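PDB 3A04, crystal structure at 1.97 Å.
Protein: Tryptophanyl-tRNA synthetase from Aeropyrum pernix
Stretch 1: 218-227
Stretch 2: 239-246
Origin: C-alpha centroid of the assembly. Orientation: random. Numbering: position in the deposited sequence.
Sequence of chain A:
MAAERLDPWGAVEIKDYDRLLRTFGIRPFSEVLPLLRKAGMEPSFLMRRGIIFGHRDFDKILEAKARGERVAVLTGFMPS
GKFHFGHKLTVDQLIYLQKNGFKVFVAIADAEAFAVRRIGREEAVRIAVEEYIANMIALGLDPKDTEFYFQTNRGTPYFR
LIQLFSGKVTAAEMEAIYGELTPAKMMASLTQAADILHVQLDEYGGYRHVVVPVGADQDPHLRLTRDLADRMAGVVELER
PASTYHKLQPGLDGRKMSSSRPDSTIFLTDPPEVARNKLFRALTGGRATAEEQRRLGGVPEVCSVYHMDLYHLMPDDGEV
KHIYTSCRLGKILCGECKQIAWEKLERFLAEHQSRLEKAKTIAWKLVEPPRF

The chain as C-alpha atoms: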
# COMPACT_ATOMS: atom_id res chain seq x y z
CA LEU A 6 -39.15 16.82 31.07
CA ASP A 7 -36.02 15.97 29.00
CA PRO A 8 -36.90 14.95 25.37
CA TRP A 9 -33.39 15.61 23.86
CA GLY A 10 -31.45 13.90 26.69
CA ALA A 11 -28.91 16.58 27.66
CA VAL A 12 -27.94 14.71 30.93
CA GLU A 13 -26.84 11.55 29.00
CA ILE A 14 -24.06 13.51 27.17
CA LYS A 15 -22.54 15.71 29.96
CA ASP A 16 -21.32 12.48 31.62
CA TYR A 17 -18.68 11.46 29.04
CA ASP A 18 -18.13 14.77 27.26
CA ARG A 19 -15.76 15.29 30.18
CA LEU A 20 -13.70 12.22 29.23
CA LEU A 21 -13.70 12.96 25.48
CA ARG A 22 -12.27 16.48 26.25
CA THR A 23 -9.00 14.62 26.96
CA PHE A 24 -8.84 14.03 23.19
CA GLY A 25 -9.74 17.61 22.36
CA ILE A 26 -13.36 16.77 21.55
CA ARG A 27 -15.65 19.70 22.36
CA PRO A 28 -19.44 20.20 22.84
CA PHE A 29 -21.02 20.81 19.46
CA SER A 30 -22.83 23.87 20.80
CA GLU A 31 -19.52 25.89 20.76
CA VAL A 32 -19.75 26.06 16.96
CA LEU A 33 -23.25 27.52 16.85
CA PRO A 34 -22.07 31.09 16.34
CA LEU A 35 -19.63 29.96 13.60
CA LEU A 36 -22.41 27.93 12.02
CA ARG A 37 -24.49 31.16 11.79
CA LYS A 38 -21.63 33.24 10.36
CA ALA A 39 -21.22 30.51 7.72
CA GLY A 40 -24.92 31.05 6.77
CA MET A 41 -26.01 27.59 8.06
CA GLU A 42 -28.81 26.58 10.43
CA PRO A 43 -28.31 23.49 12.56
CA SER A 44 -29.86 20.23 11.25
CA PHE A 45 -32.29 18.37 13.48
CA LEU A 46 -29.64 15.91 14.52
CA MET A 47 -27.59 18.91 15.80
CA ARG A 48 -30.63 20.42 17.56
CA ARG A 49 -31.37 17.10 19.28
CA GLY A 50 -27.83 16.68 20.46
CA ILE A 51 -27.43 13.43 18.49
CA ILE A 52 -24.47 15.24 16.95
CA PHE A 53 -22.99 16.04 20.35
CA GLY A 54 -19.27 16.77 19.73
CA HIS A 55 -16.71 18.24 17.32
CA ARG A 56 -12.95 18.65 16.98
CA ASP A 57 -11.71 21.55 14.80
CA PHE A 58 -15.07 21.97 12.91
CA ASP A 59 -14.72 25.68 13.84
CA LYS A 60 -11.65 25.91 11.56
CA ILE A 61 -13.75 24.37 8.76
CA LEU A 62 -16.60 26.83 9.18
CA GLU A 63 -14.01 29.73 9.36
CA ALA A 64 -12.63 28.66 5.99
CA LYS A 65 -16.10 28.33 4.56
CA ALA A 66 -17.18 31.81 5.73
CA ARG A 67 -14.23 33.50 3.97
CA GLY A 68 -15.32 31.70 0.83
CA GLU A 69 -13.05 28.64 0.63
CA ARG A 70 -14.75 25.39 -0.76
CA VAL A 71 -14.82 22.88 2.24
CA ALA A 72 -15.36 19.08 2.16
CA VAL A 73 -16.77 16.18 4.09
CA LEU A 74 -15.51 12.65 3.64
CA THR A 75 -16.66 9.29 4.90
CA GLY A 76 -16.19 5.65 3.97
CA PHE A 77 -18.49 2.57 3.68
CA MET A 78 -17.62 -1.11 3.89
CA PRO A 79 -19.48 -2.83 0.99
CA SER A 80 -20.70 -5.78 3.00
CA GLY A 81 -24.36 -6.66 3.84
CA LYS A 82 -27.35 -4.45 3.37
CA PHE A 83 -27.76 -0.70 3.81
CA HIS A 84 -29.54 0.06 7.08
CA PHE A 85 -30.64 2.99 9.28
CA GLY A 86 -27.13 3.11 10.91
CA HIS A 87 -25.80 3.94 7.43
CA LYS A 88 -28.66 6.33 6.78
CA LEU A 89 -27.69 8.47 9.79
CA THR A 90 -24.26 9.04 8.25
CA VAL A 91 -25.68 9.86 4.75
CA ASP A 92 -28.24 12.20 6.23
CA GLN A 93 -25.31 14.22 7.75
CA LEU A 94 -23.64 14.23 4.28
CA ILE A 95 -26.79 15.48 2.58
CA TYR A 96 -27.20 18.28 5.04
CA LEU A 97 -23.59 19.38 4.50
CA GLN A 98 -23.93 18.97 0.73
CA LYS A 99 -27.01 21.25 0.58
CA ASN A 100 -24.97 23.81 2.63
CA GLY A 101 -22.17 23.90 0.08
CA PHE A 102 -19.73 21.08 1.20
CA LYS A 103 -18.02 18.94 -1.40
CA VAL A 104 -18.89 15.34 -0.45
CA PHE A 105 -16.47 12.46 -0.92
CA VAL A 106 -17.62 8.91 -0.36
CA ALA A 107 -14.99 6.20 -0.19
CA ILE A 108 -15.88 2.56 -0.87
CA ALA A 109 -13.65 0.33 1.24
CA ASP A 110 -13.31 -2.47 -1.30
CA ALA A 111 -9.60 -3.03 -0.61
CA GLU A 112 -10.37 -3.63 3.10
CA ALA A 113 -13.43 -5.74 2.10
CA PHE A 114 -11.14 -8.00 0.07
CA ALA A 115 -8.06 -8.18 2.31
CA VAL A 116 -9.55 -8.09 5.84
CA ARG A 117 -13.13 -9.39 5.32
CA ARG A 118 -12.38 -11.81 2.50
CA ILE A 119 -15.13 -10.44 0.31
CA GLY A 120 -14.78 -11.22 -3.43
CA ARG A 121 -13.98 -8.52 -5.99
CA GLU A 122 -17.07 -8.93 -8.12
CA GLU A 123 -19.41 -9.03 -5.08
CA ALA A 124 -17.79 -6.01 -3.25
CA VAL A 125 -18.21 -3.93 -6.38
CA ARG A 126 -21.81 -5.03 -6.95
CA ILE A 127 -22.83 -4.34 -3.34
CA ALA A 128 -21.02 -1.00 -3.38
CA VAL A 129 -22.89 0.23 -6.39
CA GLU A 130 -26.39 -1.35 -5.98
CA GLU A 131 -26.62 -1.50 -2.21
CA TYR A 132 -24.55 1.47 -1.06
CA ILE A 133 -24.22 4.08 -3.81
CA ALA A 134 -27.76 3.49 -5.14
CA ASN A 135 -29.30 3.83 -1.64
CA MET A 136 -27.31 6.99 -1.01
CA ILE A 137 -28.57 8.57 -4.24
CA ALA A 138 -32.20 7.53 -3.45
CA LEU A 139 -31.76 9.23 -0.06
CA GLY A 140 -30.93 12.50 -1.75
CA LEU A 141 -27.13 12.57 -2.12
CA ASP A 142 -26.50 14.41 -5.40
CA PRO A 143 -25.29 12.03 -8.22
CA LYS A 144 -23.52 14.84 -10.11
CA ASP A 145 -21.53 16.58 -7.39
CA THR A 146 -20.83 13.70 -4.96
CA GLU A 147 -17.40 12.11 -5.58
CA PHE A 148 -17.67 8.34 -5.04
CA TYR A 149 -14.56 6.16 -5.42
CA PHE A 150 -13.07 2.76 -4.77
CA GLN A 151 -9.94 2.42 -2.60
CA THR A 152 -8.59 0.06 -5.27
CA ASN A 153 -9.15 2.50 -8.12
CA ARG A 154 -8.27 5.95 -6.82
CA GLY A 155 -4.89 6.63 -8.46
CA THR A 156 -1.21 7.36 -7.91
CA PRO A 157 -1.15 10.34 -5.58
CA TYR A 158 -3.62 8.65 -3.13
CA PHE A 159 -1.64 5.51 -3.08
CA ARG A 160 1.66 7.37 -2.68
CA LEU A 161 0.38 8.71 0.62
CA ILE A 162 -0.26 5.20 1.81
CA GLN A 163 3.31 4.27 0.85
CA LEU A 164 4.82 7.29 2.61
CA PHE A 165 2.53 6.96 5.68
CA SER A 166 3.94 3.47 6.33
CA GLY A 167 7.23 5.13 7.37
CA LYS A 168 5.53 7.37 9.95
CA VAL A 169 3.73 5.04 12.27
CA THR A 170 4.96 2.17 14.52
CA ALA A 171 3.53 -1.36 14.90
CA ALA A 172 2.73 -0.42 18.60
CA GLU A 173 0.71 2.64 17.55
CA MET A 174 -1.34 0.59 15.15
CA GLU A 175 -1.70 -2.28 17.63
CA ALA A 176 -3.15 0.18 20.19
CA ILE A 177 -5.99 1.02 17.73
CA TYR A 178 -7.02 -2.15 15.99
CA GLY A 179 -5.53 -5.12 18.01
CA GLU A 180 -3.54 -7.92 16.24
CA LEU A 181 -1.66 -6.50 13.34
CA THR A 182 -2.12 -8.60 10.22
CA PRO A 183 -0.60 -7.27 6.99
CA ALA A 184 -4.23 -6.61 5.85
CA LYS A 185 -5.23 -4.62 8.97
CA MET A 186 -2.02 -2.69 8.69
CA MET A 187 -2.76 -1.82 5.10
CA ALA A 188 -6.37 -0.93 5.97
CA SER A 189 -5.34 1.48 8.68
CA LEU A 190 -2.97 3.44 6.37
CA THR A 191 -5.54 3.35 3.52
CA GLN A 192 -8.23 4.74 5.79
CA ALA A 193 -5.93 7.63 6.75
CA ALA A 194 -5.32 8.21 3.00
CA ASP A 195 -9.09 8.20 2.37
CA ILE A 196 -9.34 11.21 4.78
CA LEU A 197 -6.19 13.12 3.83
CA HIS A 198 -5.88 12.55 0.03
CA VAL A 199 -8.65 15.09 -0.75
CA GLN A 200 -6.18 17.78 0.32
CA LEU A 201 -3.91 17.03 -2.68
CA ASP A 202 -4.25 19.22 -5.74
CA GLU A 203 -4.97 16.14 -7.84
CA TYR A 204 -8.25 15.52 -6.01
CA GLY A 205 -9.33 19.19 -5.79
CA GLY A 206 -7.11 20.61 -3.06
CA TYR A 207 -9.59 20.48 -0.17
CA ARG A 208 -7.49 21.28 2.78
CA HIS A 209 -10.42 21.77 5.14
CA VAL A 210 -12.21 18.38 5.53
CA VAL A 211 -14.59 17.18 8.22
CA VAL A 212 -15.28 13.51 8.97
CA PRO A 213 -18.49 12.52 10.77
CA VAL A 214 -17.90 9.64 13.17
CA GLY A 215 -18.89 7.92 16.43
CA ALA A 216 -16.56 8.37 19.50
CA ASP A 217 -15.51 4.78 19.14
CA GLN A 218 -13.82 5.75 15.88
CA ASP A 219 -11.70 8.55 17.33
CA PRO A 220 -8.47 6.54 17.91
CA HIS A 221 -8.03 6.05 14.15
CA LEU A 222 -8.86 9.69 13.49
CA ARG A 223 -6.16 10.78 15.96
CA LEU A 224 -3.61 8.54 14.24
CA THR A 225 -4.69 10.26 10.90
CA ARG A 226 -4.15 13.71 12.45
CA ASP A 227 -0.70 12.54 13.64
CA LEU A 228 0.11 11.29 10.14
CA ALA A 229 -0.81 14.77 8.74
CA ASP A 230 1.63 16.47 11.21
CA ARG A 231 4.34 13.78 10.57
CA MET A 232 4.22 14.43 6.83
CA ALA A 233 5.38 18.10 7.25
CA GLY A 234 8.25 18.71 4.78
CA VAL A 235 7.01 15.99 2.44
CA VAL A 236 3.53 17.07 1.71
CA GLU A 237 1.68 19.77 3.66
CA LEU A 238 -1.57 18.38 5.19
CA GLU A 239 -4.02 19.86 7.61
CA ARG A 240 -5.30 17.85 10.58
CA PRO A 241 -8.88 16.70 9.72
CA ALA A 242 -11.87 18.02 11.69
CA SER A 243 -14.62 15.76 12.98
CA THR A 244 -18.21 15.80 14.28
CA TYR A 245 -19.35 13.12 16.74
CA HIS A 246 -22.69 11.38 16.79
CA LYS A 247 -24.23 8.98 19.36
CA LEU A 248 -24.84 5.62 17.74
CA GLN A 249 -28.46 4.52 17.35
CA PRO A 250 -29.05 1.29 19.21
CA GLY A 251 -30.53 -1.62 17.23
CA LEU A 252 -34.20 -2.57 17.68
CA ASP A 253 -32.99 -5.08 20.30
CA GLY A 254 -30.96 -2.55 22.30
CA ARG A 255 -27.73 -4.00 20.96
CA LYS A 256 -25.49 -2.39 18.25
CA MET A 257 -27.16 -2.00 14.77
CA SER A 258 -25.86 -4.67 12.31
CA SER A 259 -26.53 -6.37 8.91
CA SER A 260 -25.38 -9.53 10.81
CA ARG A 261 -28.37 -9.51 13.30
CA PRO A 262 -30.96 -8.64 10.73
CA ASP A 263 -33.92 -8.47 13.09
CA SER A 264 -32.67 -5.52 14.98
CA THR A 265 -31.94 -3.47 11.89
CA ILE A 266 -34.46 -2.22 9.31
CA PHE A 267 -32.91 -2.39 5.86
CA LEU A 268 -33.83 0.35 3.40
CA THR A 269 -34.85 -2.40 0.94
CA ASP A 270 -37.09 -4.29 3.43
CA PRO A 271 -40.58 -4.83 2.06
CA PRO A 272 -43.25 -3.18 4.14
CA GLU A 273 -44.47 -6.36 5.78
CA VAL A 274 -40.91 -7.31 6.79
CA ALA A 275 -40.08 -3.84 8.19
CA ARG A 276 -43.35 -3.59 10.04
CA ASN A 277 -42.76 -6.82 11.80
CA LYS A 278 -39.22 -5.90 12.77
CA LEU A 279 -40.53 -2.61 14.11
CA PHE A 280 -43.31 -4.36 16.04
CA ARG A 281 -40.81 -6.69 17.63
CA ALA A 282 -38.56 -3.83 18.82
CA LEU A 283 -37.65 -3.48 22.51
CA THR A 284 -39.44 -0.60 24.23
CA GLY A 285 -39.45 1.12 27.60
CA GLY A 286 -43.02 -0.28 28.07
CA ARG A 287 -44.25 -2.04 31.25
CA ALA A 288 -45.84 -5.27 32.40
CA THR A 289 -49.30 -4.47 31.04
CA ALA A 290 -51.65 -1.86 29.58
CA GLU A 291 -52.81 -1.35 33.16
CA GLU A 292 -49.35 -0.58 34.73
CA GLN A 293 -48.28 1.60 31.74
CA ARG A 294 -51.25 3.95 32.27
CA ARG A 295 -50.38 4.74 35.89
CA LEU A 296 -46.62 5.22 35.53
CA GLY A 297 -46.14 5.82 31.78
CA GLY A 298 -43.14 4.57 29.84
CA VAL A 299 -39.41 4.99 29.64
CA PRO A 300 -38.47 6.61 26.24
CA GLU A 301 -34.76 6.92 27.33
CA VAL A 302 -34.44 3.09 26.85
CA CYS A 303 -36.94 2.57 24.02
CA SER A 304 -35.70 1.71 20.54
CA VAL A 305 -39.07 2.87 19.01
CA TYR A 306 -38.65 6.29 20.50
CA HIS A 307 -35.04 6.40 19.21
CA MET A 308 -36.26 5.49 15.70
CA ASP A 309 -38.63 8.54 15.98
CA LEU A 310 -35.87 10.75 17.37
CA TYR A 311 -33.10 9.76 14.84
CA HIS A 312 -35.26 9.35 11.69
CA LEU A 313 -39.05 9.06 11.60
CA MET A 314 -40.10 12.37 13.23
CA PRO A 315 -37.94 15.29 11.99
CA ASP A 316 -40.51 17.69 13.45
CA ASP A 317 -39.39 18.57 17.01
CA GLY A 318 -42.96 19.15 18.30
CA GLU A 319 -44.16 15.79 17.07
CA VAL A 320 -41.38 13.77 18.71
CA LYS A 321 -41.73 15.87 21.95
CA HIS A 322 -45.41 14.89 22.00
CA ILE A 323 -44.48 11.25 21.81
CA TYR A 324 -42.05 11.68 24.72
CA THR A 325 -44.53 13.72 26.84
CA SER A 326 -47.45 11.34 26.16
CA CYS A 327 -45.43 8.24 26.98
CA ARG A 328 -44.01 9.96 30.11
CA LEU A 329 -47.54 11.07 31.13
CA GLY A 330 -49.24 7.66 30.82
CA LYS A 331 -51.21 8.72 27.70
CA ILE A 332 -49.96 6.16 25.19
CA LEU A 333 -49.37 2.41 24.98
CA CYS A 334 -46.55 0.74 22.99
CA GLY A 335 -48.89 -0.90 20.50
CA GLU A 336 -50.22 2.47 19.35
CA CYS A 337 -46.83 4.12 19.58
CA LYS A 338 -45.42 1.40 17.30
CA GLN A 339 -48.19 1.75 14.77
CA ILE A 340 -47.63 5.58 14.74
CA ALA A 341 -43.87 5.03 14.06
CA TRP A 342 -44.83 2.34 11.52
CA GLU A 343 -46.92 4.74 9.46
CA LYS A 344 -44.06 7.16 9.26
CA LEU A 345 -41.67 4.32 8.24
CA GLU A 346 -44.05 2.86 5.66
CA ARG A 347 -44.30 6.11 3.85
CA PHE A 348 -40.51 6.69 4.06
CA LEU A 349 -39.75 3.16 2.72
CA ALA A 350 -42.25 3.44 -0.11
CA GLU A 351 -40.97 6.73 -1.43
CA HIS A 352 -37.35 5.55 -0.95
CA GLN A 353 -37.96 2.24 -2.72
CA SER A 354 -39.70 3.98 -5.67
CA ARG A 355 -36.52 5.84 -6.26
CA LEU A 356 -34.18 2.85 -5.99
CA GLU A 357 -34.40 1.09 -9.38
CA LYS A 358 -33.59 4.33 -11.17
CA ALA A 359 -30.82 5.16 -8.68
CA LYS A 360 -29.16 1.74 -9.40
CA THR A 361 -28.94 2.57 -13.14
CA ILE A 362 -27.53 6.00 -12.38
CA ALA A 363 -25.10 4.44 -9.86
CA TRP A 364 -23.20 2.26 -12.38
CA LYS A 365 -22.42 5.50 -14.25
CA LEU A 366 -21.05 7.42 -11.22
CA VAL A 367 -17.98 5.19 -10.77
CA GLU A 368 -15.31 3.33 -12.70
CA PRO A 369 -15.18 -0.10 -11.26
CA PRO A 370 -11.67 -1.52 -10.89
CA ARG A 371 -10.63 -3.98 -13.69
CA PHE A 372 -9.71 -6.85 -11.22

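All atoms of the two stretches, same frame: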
# COMPACT_ATOMS: atom_id res chain seq x y z
N GLN A 218 -14.70 5.70 17.02
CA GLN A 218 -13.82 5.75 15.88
C GLN A 218 -12.74 6.82 16.05
O GLN A 218 -11.99 7.08 15.14
CB GLN A 218 -14.64 6.10 14.63
CG GLN A 218 -15.71 5.06 14.30
CD GLN A 218 -16.59 5.53 13.15
OE1 GLN A 218 -17.51 6.31 13.35
NE2 GLN A 218 -16.34 4.99 11.95
N ASP A 219 -12.67 7.47 17.21
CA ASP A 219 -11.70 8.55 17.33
C ASP A 219 -10.23 8.11 17.34
O ASP A 219 -9.38 8.86 16.84
CB ASP A 219 -12.01 9.48 18.53
CG ASP A 219 -11.34 10.82 18.38
OD1 ASP A 219 -11.63 11.57 17.38
OD2 ASP A 219 -10.50 11.09 19.25
N PRO A 220 -9.91 6.93 17.92
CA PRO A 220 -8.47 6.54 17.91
C PRO A 220 -7.85 6.52 16.52
O PRO A 220 -6.69 7.03 16.36
CB PRO A 220 -8.46 5.15 18.50
CG PRO A 220 -9.69 5.20 19.52
CD PRO A 220 -10.73 5.98 18.69
N HIS A 221 -8.58 6.00 15.53
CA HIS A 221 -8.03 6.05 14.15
C HIS A 221 -7.92 7.47 13.60
O HIS A 221 -6.96 7.84 12.86
CB HIS A 221 -8.80 5.14 13.13
CG HIS A 221 -8.16 5.18 11.78
ND1 HIS A 221 -8.49 6.11 10.82
CD2 HIS A 221 -7.09 4.50 11.30
CE1 HIS A 221 -7.68 5.98 9.78
NE2 HIS A 221 -6.83 5.00 10.05
N LEU A 222 -8.92 8.29 13.89
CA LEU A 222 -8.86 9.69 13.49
C LEU A 222 -7.65 10.46 14.10
O LEU A 222 -7.08 11.33 13.50
CB LEU A 222 -10.12 10.34 13.97
CG LEU A 222 -10.55 11.63 13.33
CD1 LEU A 222 -10.46 11.50 11.80
CD2 LEU A 222 -12.04 11.80 13.73
N ARG A 223 -7.26 10.10 15.32
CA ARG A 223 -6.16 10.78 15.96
C ARG A 223 -4.87 10.30 15.29
O ARG A 223 -3.92 11.07 15.15
CB ARG A 223 -6.20 10.44 17.49
CG ARG A 223 -7.33 11.22 18.21
CD ARG A 223 -7.11 11.23 19.77
NE ARG A 223 -6.73 9.91 20.30
CZ ARG A 223 -7.59 9.02 20.79
NH1 ARG A 223 -8.87 9.28 20.79
NH2 ARG A 223 -7.18 7.86 21.29
N LEU A 224 -4.81 9.02 14.93
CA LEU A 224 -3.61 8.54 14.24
C LEU A 224 -3.51 9.28 12.86
O LEU A 224 -2.43 9.69 12.46
CB LEU A 224 -3.61 7.03 14.04
CG LEU A 224 -2.51 6.45 13.13
CD1 LEU A 224 -1.10 6.66 13.80
CD2 LEU A 224 -2.73 4.93 12.80
N THR A 225 -4.63 9.46 12.18
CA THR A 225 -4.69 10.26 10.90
C THR A 225 -4.19 11.69 11.11
O THR A 225 -3.43 12.20 10.28
CB THR A 225 -6.15 10.23 10.31
OG1 THR A 225 -6.49 8.85 10.07
CG2 THR A 225 -6.27 10.98 8.96
N ARG A 226 -4.60 12.33 12.20
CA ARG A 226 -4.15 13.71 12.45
C ARG A 226 -2.67 13.69 12.75
O ARG A 226 -1.97 14.54 12.29
CB ARG A 226 -4.89 14.29 13.66
CG ARG A 226 -6.37 14.64 13.32
CD ARG A 226 -7.19 14.77 14.65
NE ARG A 226 -6.75 15.91 15.50
CZ ARG A 226 -7.12 17.18 15.33
NH1 ARG A 226 -7.90 17.59 14.29
NH2 ARG A 226 -6.66 18.09 16.17
N ASP A 227 -2.18 12.68 13.49
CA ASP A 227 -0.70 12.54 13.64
C ASP A 227 0.04 12.35 12.31
O ASP A 227 1.07 12.95 12.10
CB ASP A 227 -0.29 11.43 14.58
CG ASP A 227 -0.75 11.70 16.04
OD1 ASP A 227 -1.11 12.84 16.36
OD2 ASP A 227 -0.91 10.72 16.80
N GLU A 239 -3.35 19.38 6.42
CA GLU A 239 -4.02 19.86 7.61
C GLU A 239 -4.64 18.67 8.39
O GLU A 239 -5.14 17.63 7.80
CB GLU A 239 -5.06 20.95 7.22
CG GLU A 239 -6.03 21.36 8.46
CD GLU A 239 -6.86 22.67 8.32
OE1 GLU A 239 -6.17 23.71 8.23
OE2 GLU A 239 -8.19 22.68 8.34
N ARG A 240 -4.66 18.82 9.71
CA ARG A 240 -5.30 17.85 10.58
C ARG A 240 -6.84 17.84 10.28
O ARG A 240 -7.46 18.90 10.18
CB ARG A 240 -5.07 18.25 12.05
CG ARG A 240 -3.61 17.94 12.48
CD ARG A 240 -3.39 18.25 14.02
NE ARG A 240 -3.55 19.68 14.28
CZ ARG A 240 -2.64 20.64 14.06
NH1 ARG A 240 -1.41 20.35 13.60
NH2 ARG A 240 -2.96 21.92 14.34
N PRO A 241 -7.43 16.66 10.04
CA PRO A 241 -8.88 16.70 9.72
C PRO A 241 -9.75 17.01 10.93
O PRO A 241 -9.46 16.56 12.03
CB PRO A 241 -9.19 15.27 9.25
CG PRO A 241 -8.00 14.40 9.91
CD PRO A 241 -6.82 15.37 9.71
N ALA A 242 -10.81 17.76 10.69
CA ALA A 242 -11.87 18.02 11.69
C ALA A 242 -12.85 16.85 11.75
O ALA A 242 -12.81 15.98 10.90
CB ALA A 242 -12.60 19.33 11.33
N SER A 243 -13.68 16.80 12.79
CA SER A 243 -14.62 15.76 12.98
C SER A 243 -15.88 16.25 13.69
O SER A 243 -15.85 17.27 14.43
CB SER A 243 -13.97 14.60 13.76
OG SER A 243 -13.20 15.06 14.88
N THR A 244 -16.99 15.55 13.47
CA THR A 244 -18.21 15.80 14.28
C THR A 244 -18.50 14.44 14.84
O THR A 244 -18.07 13.44 14.22
CB THR A 244 -19.42 16.33 13.51
OG1 THR A 244 -19.72 15.45 12.41
CG2 THR A 244 -19.17 17.76 12.91
N TYR A 245 -19.20 14.37 15.98
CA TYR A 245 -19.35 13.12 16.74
C TYR A 245 -20.81 12.87 17.00
O TYR A 245 -21.50 13.78 17.47
CB TYR A 245 -18.59 13.07 18.10
CG TYR A 245 -17.13 13.13 17.87
CD1 TYR A 245 -16.50 14.36 17.76
CD2 TYR A 245 -16.39 11.95 17.73
CE1 TYR A 245 -15.12 14.46 17.49
CE2 TYR A 245 -14.99 12.04 17.47
CZ TYR A 245 -14.39 13.29 17.39
OH TYR A 245 -13.04 13.42 17.09
N HIS A 246 -21.28 11.68 16.60
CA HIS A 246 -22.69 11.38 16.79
C HIS A 246 -22.83 10.22 17.79
O HIS A 246 -21.96 9.37 17.89
CB HIS A 246 -23.40 11.11 15.44
CG HIS A 246 -22.74 10.05 14.60
ND1 HIS A 246 -22.30 10.28 13.32
CD2 HIS A 246 -22.44 8.76 14.86
CE1 HIS A 246 -21.75 9.20 12.83
NE2 HIS A 246 -21.83 8.24 13.73
O HOH W 1 -19.96 6.02 12.06

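A helix laid against a strand is often held by a few polar contacts, with apolar side chains packed between them. Tryptophanyl-tRNA synthetase from Aeropyrum pernix offers a compact example, in which helix 219-227 runs nearly antiparallel to strand 242-246, at 169° between their N-to-C directions.

The shortest contact lies at the start of the helix. Tyr245 OH donates a hydrogen bond to Asp219 OD1 at only 2.3 Å, a very short distance even for a phenol facing a carboxylate. The carboxylate oxygen sits at the edge of the tyrosine ring, near its plane, where a phenolic hydroxyl can direct its proton without leaving conjugation with the ring. The other carboxylate oxygen is also engaged: Arg223, one helical turn further on, forms a salt bridge from NH1 to Asp219 OD2 at 2.9 Å. Asp219 thus joins a partner on its own helix to one on the strand, and its negative charge is balanced although the residue is buried.

Two turns further along, the helix reaches the segment leading into the strand. Arg226 NH1 donates to the backbone carbonyl Pro241 O at 2.9 Å. That oxygen lies near the guanidinium plane, as the in-plane N-H bonds require, while Arg240 CB covers one face of the group, 3.7 Å from Arg226 NH1. Here the backbones come closest, with the CA atoms of Arg226 and Arg240 4.7 Å apart. The pairing has a cost: Arg226 NH2 and Arg240 NE, which belong to like-charged groups, approach to 4.0 Å.

Between these polar contacts, the packing is apolar and centred on Leu222 and Pro241. Leu222 points toward the strand; its CD1 lies 4.2 Å from Pro241 CG, and its CD2 comes within 3.4 Å of Ser243 CB. Thr225 CG2 adds a methyl contact to the proline ring, 3.9 Å from Pro241 CG, while its hydroxyl turns back to the helix, with Thr225 OG1 bonded to His221 O at 3.0 Å. The aliphatic part of Arg226 extends this surface, with CG 3.7 Å from Pro241 CD, so one side chain supplies both a hydrogen bond and hydrophobic cover.

At the margin, one water links the stretches: its O atom donates to Gln218 OE1 at 2.8 Å and lies 3.3 Å from His246 NE2 in a weak hydrogen bond. The contact buries 426 Å², both sides summed, and two direct hydrogen bonds cross it.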